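Local coordinates for UPF0255 protein frsA (Vibrio vulnificus, PDB 4I4C) that probably hydrolyses carboxylic esters as an alpha/beta-hydrolase-fold member of the FrsA family, although its physiological role is not firmly settled, at residues M361-D366 / Q396-S401; A291-G296 / D403-W408; S369-N374 / A386-S391; G274-V279 / G296-D301; Y49-R54 / K314-V319. One frame throughout, in Å; residues are numbered along the deposited sequence.

Interaction 1. Residues M361-D366 / Q396-S401; sequences MSLEGD and QGYEQS
The two methyls of Leu363 part, CD2 to Tyr398 and CD1 to Ser401 and the carbonyl of Gly397. Leu363 CD2 packs against the ring of Tyr398, 3.9 Å from Tyr398 CE1 and almost as near to Tyr398 CD1. It comes obliquely to the ring, and the two side chains cross at about a right angle. Leu363 CD1 lies 3.9 Å from Ser401 OG. Two residues back on the strand, Met361 makes the other close contact. Its terminal methyl CE sits 3.2 Å from Ser401 O. The chain bends at its last torsion (chi3 -73°), which places CE beside this carbonyl.

This is the packing of a strand under a helix in an alpha/beta-hydrolase fold. Strand 358-363 belongs to the central sheet, and helix 394-413 covers it nearly antiparallel, at 169° and 9.1 Å between the segment axes. Gly397 lets the helix come close: a CB there would point at the strand, into tight contact with Leu363 CG.

Further out, Ser401 OG donates to Gly397 O at 2.8 Å, one turn back. Gly397 O also accepts the helical bond from Ser401 N, and the two donors reach it from opposite faces of its carbonyl plane. The bond turns the serine hydroxyl back onto its own helix. Leu295 of the adjacent strand 291-295 touches Met361, Leu363 and Ser401. Tyr398 stacks with Trp59, and both rings line the pocket that holds a polyether molecule. Asp366, just past the strand end, lines the same pocket and forms a salt bridge with Arg272.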
# COMPACT_ATOMS: atom_id res chain seq x y z
N MET A 361 -1.53 3.71 15.42
CA MET A 361 -1.01 2.45 15.89
C MET A 361 0.16 2.00 15.04
O MET A 361 0.27 2.36 13.87
CB MET A 361 -2.10 1.38 15.82
CG MET A 361 -3.42 1.80 16.47
SD MET A 361 -4.77 0.63 16.21
CE MET A 361 -5.16 0.91 14.50
N SER A 362 1.01 1.20 15.65
CA SER A 362 1.99 0.42 14.92
C SER A 362 2.32 -0.78 15.79
O SER A 362 2.02 -0.78 16.99
CB SER A 362 3.24 1.23 14.62
OG SER A 362 4.02 1.40 15.80
N LEU A 363 2.91 -1.81 15.18
CA LEU A 363 3.27 -3.01 15.92
C LEU A 363 4.55 -2.77 16.71
O LEU A 363 5.42 -2.00 16.29
CB LEU A 363 3.42 -4.21 14.97
CG LEU A 363 2.15 -4.96 14.54
CD1 LEU A 363 1.08 -4.05 13.98
CD2 LEU A 363 2.48 -6.07 13.54
N GLU A 364 4.66 -3.42 17.87
CA GLU A 364 5.84 -3.28 18.72
C GLU A 364 7.12 -3.55 17.95
O GLU A 364 7.26 -4.57 17.28
CB GLU A 364 5.75 -4.22 19.92
CG GLU A 364 6.91 -4.04 20.89
CD GLU A 364 6.85 -4.99 22.08
OE1 GLU A 364 5.73 -5.34 22.52
OE2 GLU A 364 7.93 -5.38 22.57
N GLY A 365 8.06 -2.61 18.04
CA GLY A 365 9.32 -2.74 17.35
C GLY A 365 9.23 -2.62 15.84
O GLY A 365 10.00 -3.24 15.13
N ASP A 366 8.27 -1.84 15.36
CA ASP A 366 8.25 -1.48 13.95
C ASP A 366 9.25 -0.34 13.77
O ASP A 366 8.99 0.78 14.21
CB ASP A 366 6.85 -1.02 13.52
CG ASP A 366 6.77 -0.65 12.04
OD1 ASP A 366 7.82 -0.66 11.35
OD2 ASP A 366 5.67 -0.35 11.56
N GLN A 396 -1.82 -11.71 14.77
CA GLN A 396 -2.62 -11.26 15.89
C GLN A 396 -2.53 -9.73 16.06
O GLN A 396 -3.53 -9.07 16.35
CB GLN A 396 -2.20 -11.98 17.16
CG GLN A 396 -2.86 -11.45 18.40
CD GLN A 396 -2.26 -12.05 19.65
OE1 GLN A 396 -1.07 -12.37 19.69
NE2 GLN A 396 -3.08 -12.22 20.67
N GLY A 397 -1.33 -9.20 15.86
CA GLY A 397 -1.10 -7.76 15.86
C GLY A 397 -1.90 -7.06 14.78
O GLY A 397 -2.55 -6.05 15.04
N TYR A 398 -1.86 -7.59 13.57
CA TYR A 398 -2.66 -7.02 12.49
C TYR A 398 -4.14 -7.04 12.85
O TYR A 398 -4.85 -6.03 12.70
CB TYR A 398 -2.46 -7.79 11.17
CG TYR A 398 -1.15 -7.55 10.44
CD1 TYR A 398 -0.37 -6.43 10.70
CD2 TYR A 398 -0.70 -8.45 9.47
CE1 TYR A 398 0.84 -6.21 10.02
CE2 TYR A 398 0.50 -8.25 8.78
CZ TYR A 398 1.26 -7.12 9.06
OH TYR A 398 2.45 -6.92 8.39
N GLU A 399 -4.61 -8.19 13.33
CA GLU A 399 -6.03 -8.36 13.62
C GLU A 399 -6.53 -7.50 14.79
O GLU A 399 -7.61 -6.93 14.70
CB GLU A 399 -6.40 -9.84 13.74
CG GLU A 399 -6.29 -10.55 12.37
CD GLU A 399 -6.79 -11.99 12.36
OE1 GLU A 399 -6.85 -12.58 11.26
OE2 GLU A 399 -7.11 -12.53 13.44
N GLN A 400 -5.73 -7.39 15.86
CA GLN A 400 -6.02 -6.44 16.94
C GLN A 400 -6.12 -5.02 16.41
O GLN A 400 -7.06 -4.30 16.73
CB GLN A 400 -4.91 -6.43 17.99
CG GLN A 400 -4.84 -7.58 18.96
CD GLN A 400 -3.71 -7.38 19.97
OE1 GLN A 400 -3.36 -6.25 20.30
NE2 GLN A 400 -3.14 -8.48 20.45
N SER A 401 -5.12 -4.62 15.62
CA SER A 401 -5.04 -3.26 15.09
C SER A 401 -6.30 -2.91 14.34
O SER A 401 -6.89 -1.83 14.51
CB SER A 401 -3.84 -3.14 14.15
OG SER A 401 -2.63 -3.24 14.87

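Interaction 2. Residues A291-G296 / D403-W408; sequences ACVILG and DLAIKW
The indole of Trp408 is the flat group here, and strand 291-295 approaches it obliquely, neither squarely over a face nor at an edge. Its pyrrole side does the touching. Val293 CG2 comes closest, 3.5 Å from Trp408 CD1, and also packs near Trp408 CG and CB. Ala291 CB is 4.2 Å from Trp408 CD1.

The motif is helix-on-sheet packing in the alpha/beta-hydrolase fold. Strand 291-295 is an inner strand of the central sheet. The segment of helix 394-413 runs nearly antiparallel to it, at 172°, with 8.9 Å between the axes.

Val293 divides its two methyl groups between two helix residues one turn apart. CG1 is anti to the backbone N (chi1 -177°) and packs 3.8 Å from Ala405 CB. CG2 is left for Trp408. Ala405 has only a methyl group, and the backbones come near here, with Val293 CA and Ala405 CA 6.3 Å apart.

Around this core, Met361 of the adjacent strand touches both Val293 and Leu404. Leu359 of that strand touches Trp408. Cys292 points away from the helix and packs on Met278 and Ser282 of helix 273-284, so residues 291-293 meet helices on both sides of the sheet.

The indole nitrogen has its partner outside the two segments: Trp408 NE1 donates to Pro357 O, just before strand 358-363. Cys292 O also lies near it, 3.5 Å from Trp408 NE1, but this pair is not a hydrogen bond.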
# COMPACT_ATOMS: atom_id res chain seq x y z
N ALA A 291 -12.97 11.27 11.42
CA ALA A 291 -12.13 10.29 12.11
C ALA A 291 -10.96 9.89 11.24
O ALA A 291 -11.09 9.85 10.02
CB ALA A 291 -12.94 9.06 12.47
N CYS A 292 -9.82 9.58 11.86
CA CYS A 292 -8.65 9.09 11.15
C CYS A 292 -7.97 7.95 11.92
O CYS A 292 -7.85 8.00 13.15
CB CYS A 292 -7.65 10.24 10.88
SG CYS A 292 -6.09 9.71 10.05
N VAL A 293 -7.54 6.92 11.20
CA VAL A 293 -6.82 5.81 11.80
C VAL A 293 -5.64 5.48 10.90
O VAL A 293 -5.79 5.38 9.68
CB VAL A 293 -7.71 4.56 11.93
CG1 VAL A 293 -6.96 3.43 12.63
CG2 VAL A 293 -9.00 4.88 12.67
N ILE A 294 -4.47 5.32 11.51
CA ILE A 294 -3.27 5.00 10.76
C ILE A 294 -2.56 3.78 11.36
O ILE A 294 -2.62 3.55 12.56
CB ILE A 294 -2.30 6.20 10.67
CG1 ILE A 294 -1.82 6.63 12.07
CG2 ILE A 294 -2.95 7.38 9.94
CD1 ILE A 294 -0.63 7.60 12.02
N LEU A 295 -1.92 2.98 10.51
CA LEU A 295 -1.16 1.83 11.01
C LEU A 295 0.19 1.78 10.33
O LEU A 295 0.27 1.81 9.10
CB LEU A 295 -1.94 0.53 10.79
CG LEU A 295 -1.26 -0.79 11.20
CD1 LEU A 295 -0.72 -0.77 12.63
CD2 LEU A 295 -2.21 -1.97 11.01
N GLY A 296 1.26 1.70 11.12
CA GLY A 296 2.60 1.56 10.57
C GLY A 296 3.12 2.74 9.75
O GLY A 296 3.96 2.57 8.87
N ASP A 403 -9.20 -4.44 14.50
CA ASP A 403 -10.38 -4.42 15.38
C ASP A 403 -10.55 -3.06 16.08
O ASP A 403 -11.66 -2.54 16.20
CB ASP A 403 -10.33 -5.57 16.41
CG ASP A 403 -10.58 -6.94 15.78
OD1 ASP A 403 -11.09 -7.00 14.63
OD2 ASP A 403 -10.28 -7.97 16.43
N LEU A 404 -9.43 -2.50 16.54
CA LEU A 404 -9.39 -1.18 17.16
C LEU A 404 -9.77 -0.07 16.18
O LEU A 404 -10.37 0.95 16.56
CB LEU A 404 -7.97 -0.91 17.68
CG LEU A 404 -7.58 -1.69 18.93
CD1 LEU A 404 -6.09 -1.57 19.17
CD2 LEU A 404 -8.35 -1.18 20.13
N ALA A 405 -9.40 -0.29 14.92
CA ALA A 405 -9.69 0.64 13.83
C ALA A 405 -11.18 0.74 13.58
O ALA A 405 -11.73 1.83 13.48
CB ALA A 405 -8.99 0.18 12.56
N ILE A 406 -11.82 -0.41 13.45
CA ILE A 406 -13.24 -0.44 13.12
C ILE A 406 -14.07 0.11 14.30
O ILE A 406 -15.08 0.79 14.10
CB ILE A 406 -13.69 -1.84 12.63
CG1 ILE A 406 -13.74 -1.88 11.10
CG2 ILE A 406 -15.06 -2.20 13.16
CD1 ILE A 406 -12.55 -1.25 10.41
N LYS A 407 -13.62 -0.16 15.52
CA LYS A 407 -14.29 0.39 16.71
C LYS A 407 -14.22 1.91 16.74
O LYS A 407 -15.20 2.59 17.09
CB LYS A 407 -13.71 -0.19 18.01
CG LYS A 407 -14.41 -1.45 18.48
CD LYS A 407 -15.91 -1.24 18.64
CE LYS A 407 -16.23 -0.13 19.65
NZ LYS A 407 -17.67 -0.07 20.01
N TRP A 408 -13.06 2.44 16.38
CA TRP A 408 -12.84 3.87 16.30
C TRP A 408 -13.80 4.47 15.28
O TRP A 408 -14.43 5.50 15.53
CB TRP A 408 -11.39 4.14 15.90
CG TRP A 408 -10.92 5.56 16.07
CD1 TRP A 408 -10.88 6.54 15.11
CD2 TRP A 408 -10.38 6.15 17.26
NE1 TRP A 408 -10.36 7.70 15.64
CE2 TRP A 408 -10.04 7.49 16.95
CE3 TRP A 408 -10.16 5.68 18.56
CZ2 TRP A 408 -9.49 8.35 17.89
CZ3 TRP A 408 -9.60 6.54 19.49
CH2 TRP A 408 -9.28 7.86 19.15

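Interaction 3. Residues S369-N374 / A386-S391; sequences SPYSDN and AKKISS
Tyr371 reaches from the first turn of its helix to the edge strand, where it meets Ala386, Lys387 and Lys388. From CB the chain extends with CG anti to the backbone N (chi1 -180°), which sends CG toward the strand. CG then lies near Lys388 CB and CE. The next atom, Tyr371 CD1, is 3.8 Å from Lys388 CB. Farther out, Tyr371 CE1 is near the backbone of Lys387 and Lys388 and packs 4.0 Å from Ala386 CB. At the ring's other ortho carbon, Tyr371 CD2 meets Lys388 CE, which lies over the same face as Lys388 CB. The lysine crosses the tyrosine at about a right angle. Its CB makes an off-centre CH-pi contact, 4.3 Å from the centroid of the Tyr371 ring and 30° off the normal. Lys388 bends at chi3, and its CE is near the ring as well.

One turn on, Asn374 closes against the start of the strand segment. Ala386 CB packs 3.3 Å from Asn374 O and 3.9 Å from Asn374 CB. The amide nitrogen of Asn374 serves two partners. Asn374 ND2 donates to Ser369 OG at 3.3 Å; the hydroxyl oxygen lies 24° out of the amide plane. It also donates to a water. That water in turn donates to Lys387 O, at 2.9 Å, and so bridges helix and strand. It sits in the plane of the Tyr371 ring, at its edge. Ser369 OG is bonded further to Ala297 O.

The contact lies at the surface and joins the last two elements of the beta-alpha-beta unit formed by strand 358-363, helix 371-379 and edge strand 385-389.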
# COMPACT_ATOMS: atom_id res chain seq x y z
N SER A 369 7.84 2.63 12.01
CA SER A 369 6.82 3.39 12.73
C SER A 369 6.94 3.26 14.25
O SER A 369 6.20 2.51 14.87
CB SER A 369 5.43 2.94 12.31
OG SER A 369 4.45 3.79 12.87
N PRO A 370 7.89 3.99 14.85
CA PRO A 370 8.09 3.86 16.29
C PRO A 370 6.90 4.38 17.10
O PRO A 370 6.10 5.19 16.61
CB PRO A 370 9.34 4.70 16.56
CG PRO A 370 9.39 5.69 15.42
CD PRO A 370 8.81 4.96 14.22
N TYR A 371 6.77 3.91 18.33
CA TYR A 371 5.71 4.38 19.21
C TYR A 371 5.80 5.90 19.40
O TYR A 371 4.78 6.60 19.41
CB TYR A 371 5.78 3.62 20.55
CG TYR A 371 4.73 3.99 21.56
CD1 TYR A 371 3.38 3.96 21.24
CD2 TYR A 371 5.08 4.35 22.86
CE1 TYR A 371 2.41 4.29 22.17
CE2 TYR A 371 4.12 4.68 23.80
CZ TYR A 371 2.78 4.64 23.44
OH TYR A 371 1.81 4.98 24.36
N SER A 372 7.03 6.41 19.50
CA SER A 372 7.29 7.85 19.57
C SER A 372 6.66 8.65 18.42
O SER A 372 6.16 9.76 18.62
CB SER A 372 8.79 8.10 19.63
OG SER A 372 9.49 7.40 18.63
N ASP A 373 6.68 8.09 17.22
CA ASP A 373 6.00 8.71 16.08
C ASP A 373 4.49 8.85 16.35
O ASP A 373 3.92 9.94 16.24
CB ASP A 373 6.23 7.89 14.82
CG ASP A 373 7.42 8.37 14.00
OD1 ASP A 373 8.15 9.25 14.49
OD2 ASP A 373 7.62 7.86 12.88
N ASN A 374 3.88 7.72 16.70
CA ASN A 374 2.45 7.67 16.98
C ASN A 374 2.00 8.47 18.21
O ASN A 374 0.90 9.02 18.23
CB ASN A 374 2.00 6.21 17.05
CG ASN A 374 2.17 5.52 15.71
OD1 ASN A 374 1.67 6.01 14.70
ND2 ASN A 374 2.93 4.44 15.69
N ALA A 386 -2.52 6.93 20.80
CA ALA A 386 -1.49 6.10 20.18
C ALA A 386 -1.50 4.73 20.84
O ALA A 386 -1.85 4.61 22.01
CB ALA A 386 -0.12 6.73 20.32
N LYS A 387 -1.12 3.70 20.09
CA LYS A 387 -1.01 2.37 20.66
C LYS A 387 0.23 1.62 20.13
O LYS A 387 0.55 1.69 18.95
CB LYS A 387 -2.29 1.57 20.41
CG LYS A 387 -2.21 0.11 20.81
CD LYS A 387 -2.01 -0.07 22.31
CE LYS A 387 -1.94 -1.55 22.70
NZ LYS A 387 -3.25 -2.25 22.51
N LYS A 388 0.94 0.96 21.03
CA LYS A 388 2.00 0.04 20.65
C LYS A 388 1.41 -1.36 20.75
O LYS A 388 1.16 -1.88 21.85
CB LYS A 388 3.22 0.19 21.56
CG LYS A 388 4.16 -1.02 21.56
CD LYS A 388 5.58 -0.63 21.88
CE LYS A 388 5.65 0.22 23.13
NZ LYS A 388 7.05 0.60 23.42
N ILE A 389 1.16 -1.97 19.60
CA ILE A 389 0.47 -3.24 19.57
C ILE A 389 1.44 -4.37 19.90
O ILE A 389 2.33 -4.67 19.12
CB ILE A 389 -0.16 -3.51 18.20
CG1 ILE A 389 -0.98 -2.31 17.74
CG2 ILE A 389 -1.01 -4.77 18.26
CD1 ILE A 389 -2.45 -2.42 18.07
N SER A 390 1.24 -4.98 21.06
CA SER A 390 2.00 -6.15 21.47
C SER A 390 1.19 -7.39 21.17
O SER A 390 -0.01 -7.42 21.43
CB SER A 390 2.32 -6.10 22.97
OG SER A 390 3.42 -5.24 23.24
N SER A 391 1.85 -8.40 20.62
CA SER A 391 1.19 -9.67 20.35
C SER A 391 2.21 -10.80 20.23
O SER A 391 3.40 -10.56 20.04
CB SER A 391 0.34 -9.59 19.07
OG SER A 391 1.16 -9.31 17.95
O HOH W 1 3.13 2.64 18.16

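Interaction 4. Residues G274-V279 / G296-D301; sequences GGNAMV and GAPIHD
Asn276 carries the one hydrogen bond between helix 274-279 and loop 296-301. Its ND2 donates to Pro298 O at 2.9 Å, with an N-H...O angle of 156°. The acceptor lies in the plane of the asparagine amide. Seen from the carbonyl, however, the donor sits above the plane, 48° out of it. ND2 is also hydrogen-bonded to Tyr244 OH. These two bonds fix the rotation of a buried amide. The other amide atom, Asn276 OD1, is left 3.2 Å from Pro298 O, which is also an acceptor.

Van der Waals contacts lie beside the amide and further along the helix. Asn276 OD1 lies 3.4 Å from Pro298 CD, with Ala297 CB and Ile299 CD1 somewhat farther off. Ala297 CB also packs 3.8 Å from Gly275 CA. The absence of a side chain at Gly275 makes this possible, because a CB there would clash with the Ala297 methyl. The purely apolar contact is Val279 CG2 to Ile299 CD1, at 4.2 Å. Ile299 bends at chi2 (-48°), which brings CD1 in to the helix.

Pro298 is the centre of an inverse gamma turn, and its side chain comes within about 4 Å of the bound hexanoic acid.

Helix 273-284 links parallel strands 266-271 and 291-295 in a beta-alpha-beta unit of the alpha/beta-hydrolase sheet. The loop after the second strand packs back on this helix. Ile294 of strand 291-295 touches both Val279 and Ile299. The loop also meets helix 371-379: Asp373 accepts from His300 N and Asp301 N, and Val377 touches Ile299.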
# COMPACT_ATOMS: atom_id res chain seq x y z
N GLY A 274 0.82 5.87 3.34
CA GLY A 274 -0.58 6.27 3.26
C GLY A 274 -1.03 6.98 4.54
O GLY A 274 -1.82 7.93 4.50
N GLY A 275 -0.52 6.53 5.68
CA GLY A 275 -0.84 7.15 6.96
C GLY A 275 -0.40 8.60 7.14
O GLY A 275 -1.10 9.39 7.76
N ASN A 276 0.77 8.95 6.61
CA ASN A 276 1.20 10.35 6.64
C ASN A 276 0.22 11.26 5.96
O ASN A 276 -0.03 12.37 6.43
CB ASN A 276 2.52 10.53 5.94
CG ASN A 276 3.64 9.93 6.68
OD1 ASN A 276 3.52 8.82 7.23
ND2 ASN A 276 4.77 10.64 6.72
N ALA A 277 -0.32 10.79 4.84
CA ALA A 277 -1.21 11.61 4.03
C ALA A 277 -2.53 11.86 4.73
O ALA A 277 -3.12 12.95 4.61
CB ALA A 277 -1.44 10.95 2.68
N MET A 278 -3.01 10.86 5.46
CA MET A 278 -4.27 10.98 6.18
C MET A 278 -4.13 11.93 7.38
O MET A 278 -5.07 12.67 7.69
CB MET A 278 -4.77 9.60 6.64
CG MET A 278 -5.00 8.60 5.50
SD MET A 278 -5.95 9.38 4.18
CE MET A 278 -4.68 9.54 2.93
N VAL A 279 -2.98 11.90 8.03
CA VAL A 279 -2.75 12.77 9.19
C VAL A 279 -2.67 14.20 8.70
O VAL A 279 -3.33 15.09 9.23
CB VAL A 279 -1.42 12.49 9.89
CG1 VAL A 279 -1.21 13.51 10.98
CG2 VAL A 279 -1.37 11.10 10.47
N GLY A 296 1.26 1.70 11.12
CA GLY A 296 2.60 1.56 10.57
C GLY A 296 3.12 2.74 9.75
O GLY A 296 3.96 2.57 8.87
N ALA A 297 2.63 3.94 10.05
CA ALA A 297 3.00 5.14 9.29
C ALA A 297 4.39 5.70 9.68
O ALA A 297 4.71 5.80 10.87
CB ALA A 297 1.91 6.23 9.44
N PRO A 298 5.21 6.05 8.67
CA PRO A 298 6.51 6.70 8.90
C PRO A 298 6.31 8.19 9.14
O PRO A 298 6.60 9.00 8.25
CB PRO A 298 7.26 6.48 7.58
CG PRO A 298 6.17 6.40 6.55
CD PRO A 298 4.99 5.75 7.24
N ILE A 299 5.82 8.55 10.33
CA ILE A 299 5.47 9.93 10.65
C ILE A 299 6.65 10.88 10.63
O ILE A 299 6.56 11.99 10.11
CB ILE A 299 4.79 10.02 12.03
CG1 ILE A 299 3.44 9.30 12.03
CG2 ILE A 299 4.61 11.48 12.45
CD1 ILE A 299 2.55 9.63 10.86
N HIS A 300 7.76 10.45 11.22
CA HIS A 300 8.89 11.35 11.39
C HIS A 300 10.24 10.64 11.47
O HIS A 300 11.17 10.99 10.73
CB HIS A 300 8.72 12.21 12.65
CG HIS A 300 9.99 12.88 13.09
ND1 HIS A 300 10.54 13.96 12.42
CD2 HIS A 300 10.81 12.64 14.14
CE1 HIS A 300 11.64 14.34 13.03
NE2 HIS A 300 11.83 13.56 14.08
N ASP A 301 10.35 9.68 12.39
CA ASP A 301 11.66 9.18 12.81
C ASP A 301 12.56 8.71 11.67
O ASP A 301 13.68 9.20 11.52
CB ASP A 301 11.54 8.09 13.88
CG ASP A 301 12.86 7.78 14.54
OD1 ASP A 301 13.26 8.54 15.45
OD2 ASP A 301 13.51 6.79 14.15

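Interaction 5. Residues Y49-R54 / K314-V319; sequences YRNLRR and KMYLDV
Tyr49 and Asp318 form the short bond of this contact, with Tyr49 OH donating to Asp318 OD2 at 2.7 Å. The contact joins an N-terminal loop, which leads into helix 54-60, to helix 314-323, in the excursion between strands 291-295 and 358-363 of the alpha/beta-hydrolase sheet. The phenol uses the anti lone pair of OD2, and ring and carboxylate planes are 40° apart. The other oxygen, Asp318 OD1, bonds Tyr29 OH. Two hydroxyls thus hold this buried carboxylate, which would probably help to stabilise its charge.

Apolar packing centres on Met315. Its CG lies over one face of the Tyr49 ring, 3.9 Å from Tyr49 CZ, and the two side chains cross at about a right angle. CG is anti to the backbone N (chi1 -161°), which carries it out over the ring. Farther along, Met315 SD packs on Arg50 CA and CB. The guanidinium of Arg50 turns elsewhere, to Asp88, Tyr137 and Trp98.

Weak and water-borne bonds complete the contact. Asn51 N makes a weak bond to Met315 SD at 3.4 Å. A water takes a bond from Met315 N and gives one to Tyr49 O, near the start of the helix. Arg53 and Tyr316 meet tip to tip, and Arg53 NH2 makes a weak bond to Tyr316 OH at 3.4 Å. NH2 also forms a salt bridge with Asp203. The side chain of Tyr316 comes within about 4 Å of the bound hexanoic acid. A bond within the loop sets the guanidinium: Arg53 NE donates almost straight (176°) to Asn51 OD1 at 3.0 Å, with OD1 in the guanidinium plane.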
# COMPACT_ATOMS: atom_id res chain seq x y z
N TYR A 49 15.73 -10.52 -2.32
CA TYR A 49 15.85 -9.11 -2.71
C TYR A 49 14.65 -8.36 -2.14
O TYR A 49 14.80 -7.41 -1.35
CB TYR A 49 15.90 -8.98 -4.23
CG TYR A 49 15.43 -7.63 -4.74
CD1 TYR A 49 16.19 -6.48 -4.55
CD2 TYR A 49 14.21 -7.50 -5.40
CE1 TYR A 49 15.74 -5.23 -5.01
CE2 TYR A 49 13.77 -6.28 -5.87
CZ TYR A 49 14.52 -5.15 -5.67
OH TYR A 49 14.05 -3.94 -6.14
N ARG A 50 13.46 -8.80 -2.53
CA ARG A 50 12.23 -8.25 -1.97
C ARG A 50 12.13 -8.45 -0.47
O ARG A 50 12.60 -9.45 0.05
CB ARG A 50 11.02 -8.90 -2.65
CG ARG A 50 10.85 -8.44 -4.07
CD ARG A 50 9.92 -9.37 -4.82
NE ARG A 50 9.78 -8.99 -6.23
CZ ARG A 50 10.58 -9.41 -7.21
NH1 ARG A 50 11.62 -10.20 -6.96
NH2 ARG A 50 10.35 -9.01 -8.46
N ASN A 51 11.52 -7.50 0.23
CA ASN A 51 11.08 -7.76 1.58
C ASN A 51 9.82 -8.62 1.49
O ASN A 51 8.81 -8.19 0.95
CB ASN A 51 10.81 -6.47 2.36
CG ASN A 51 10.41 -6.74 3.81
OD1 ASN A 51 9.31 -6.39 4.22
ND2 ASN A 51 11.29 -7.38 4.58
N LEU A 52 9.93 -9.85 1.98
CA LEU A 52 8.83 -10.80 2.00
C LEU A 52 7.78 -10.41 3.04
O LEU A 52 8.11 -10.19 4.21
CB LEU A 52 9.36 -12.19 2.34
CG LEU A 52 9.32 -13.22 1.23
CD1 LEU A 52 9.91 -12.63 -0.03
CD2 LEU A 52 10.06 -14.47 1.68
N ARG A 53 6.53 -10.32 2.59
CA ARG A 53 5.41 -9.96 3.45
C ARG A 53 4.43 -11.14 3.60
O ARG A 53 3.22 -10.96 3.41
CB ARG A 53 4.67 -8.78 2.83
CG ARG A 53 5.56 -7.64 2.37
CD ARG A 53 5.52 -6.48 3.33
NE ARG A 53 6.63 -5.55 3.12
CZ ARG A 53 6.55 -4.41 2.45
NH1 ARG A 53 5.40 -4.03 1.91
NH2 ARG A 53 7.62 -3.64 2.31
N ARG A 54 4.94 -12.33 3.91
CA ARG A 54 4.12 -13.54 4.03
C ARG A 54 2.82 -13.35 4.81
O ARG A 54 1.74 -13.64 4.30
CB ARG A 54 4.90 -14.67 4.68
CG ARG A 54 5.84 -15.44 3.80
CD ARG A 54 6.40 -16.60 4.62
NE ARG A 54 7.04 -17.63 3.82
CZ ARG A 54 8.35 -17.67 3.57
NH1 ARG A 54 9.15 -16.73 4.06
NH2 ARG A 54 8.86 -18.65 2.84
N LYS A 314 18.12 -2.82 -0.39
CA LYS A 314 18.03 -2.23 -1.71
C LYS A 314 16.60 -2.08 -2.23
O LYS A 314 16.30 -1.14 -2.97
CB LYS A 314 18.85 -3.05 -2.71
CG LYS A 314 18.87 -2.46 -4.09
CD LYS A 314 19.69 -3.30 -5.08
CE LYS A 314 19.64 -2.63 -6.46
NZ LYS A 314 20.44 -3.41 -7.45
N MET A 315 15.71 -3.00 -1.84
CA MET A 315 14.32 -2.93 -2.33
C MET A 315 13.64 -1.61 -1.95
O MET A 315 12.90 -1.05 -2.75
CB MET A 315 13.46 -4.09 -1.82
CG MET A 315 12.20 -4.27 -2.67
SD MET A 315 10.74 -4.97 -1.87
CE MET A 315 10.15 -3.56 -0.92
N TYR A 316 13.91 -1.12 -0.75
CA TYR A 316 13.31 0.15 -0.30
C TYR A 316 13.87 1.34 -1.06
O TYR A 316 13.12 2.24 -1.49
CB TYR A 316 13.42 0.33 1.22
CG TYR A 316 12.68 -0.75 2.00
CD1 TYR A 316 11.30 -0.64 2.23
CD2 TYR A 316 13.33 -1.89 2.47
CE1 TYR A 316 10.61 -1.63 2.92
CE2 TYR A 316 12.64 -2.89 3.16
CZ TYR A 316 11.28 -2.75 3.38
OH TYR A 316 10.56 -3.71 4.06
N LEU A 317 15.19 1.36 -1.23
CA LEU A 317 15.83 2.41 -1.99
C LEU A 317 15.38 2.38 -3.47
O LEU A 317 15.20 3.43 -4.08
CB LEU A 317 17.35 2.30 -1.86
CG LEU A 317 17.87 2.55 -0.43
CD1 LEU A 317 19.33 2.11 -0.30
CD2 LEU A 317 17.73 4.03 -0.07
N ASP A 318 15.17 1.17 -4.01
CA ASP A 318 14.67 1.04 -5.39
C ASP A 318 13.26 1.62 -5.51
O ASP A 318 12.96 2.37 -6.45
CB ASP A 318 14.66 -0.43 -5.85
CG ASP A 318 16.07 -1.02 -6.11
OD1 ASP A 318 17.10 -0.30 -6.10
OD2 ASP A 318 16.13 -2.24 -6.37
N VAL A 319 12.38 1.26 -4.58
CA VAL A 319 11.03 1.82 -4.57
C VAL A 319 11.05 3.36 -4.46
O VAL A 319 10.31 4.05 -5.17
CB VAL A 319 10.18 1.25 -3.42
CG1 VAL A 319 8.91 2.08 -3.22
CG2 VAL A 319 9.83 -0.19 -3.70
O HOH W 2 16.72 -5.49 -1.02

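Residues 49-54 open interaction 5, which closes at 314-319 and ties the N-terminal part to helix 314-323. Within that span lies interaction 4, from helix 273-284 to the loop after strand 291-295. Interaction 2 starts on that strand and ends at 403-408, so it crosses both interaction 4, with which it shares Gly296, and interaction 5. Inside its span interaction 1 runs from 361-366 to 396-401, and interaction 3, from 369-374 to 386-391, is enclosed in turn. Interactions 1 and 2 use helix 394-413 over adjacent strands, while interactions 3 and 4 meet through Ser369-Ala297 and Asp373-Asp301. Interaction 5 touches none of the others.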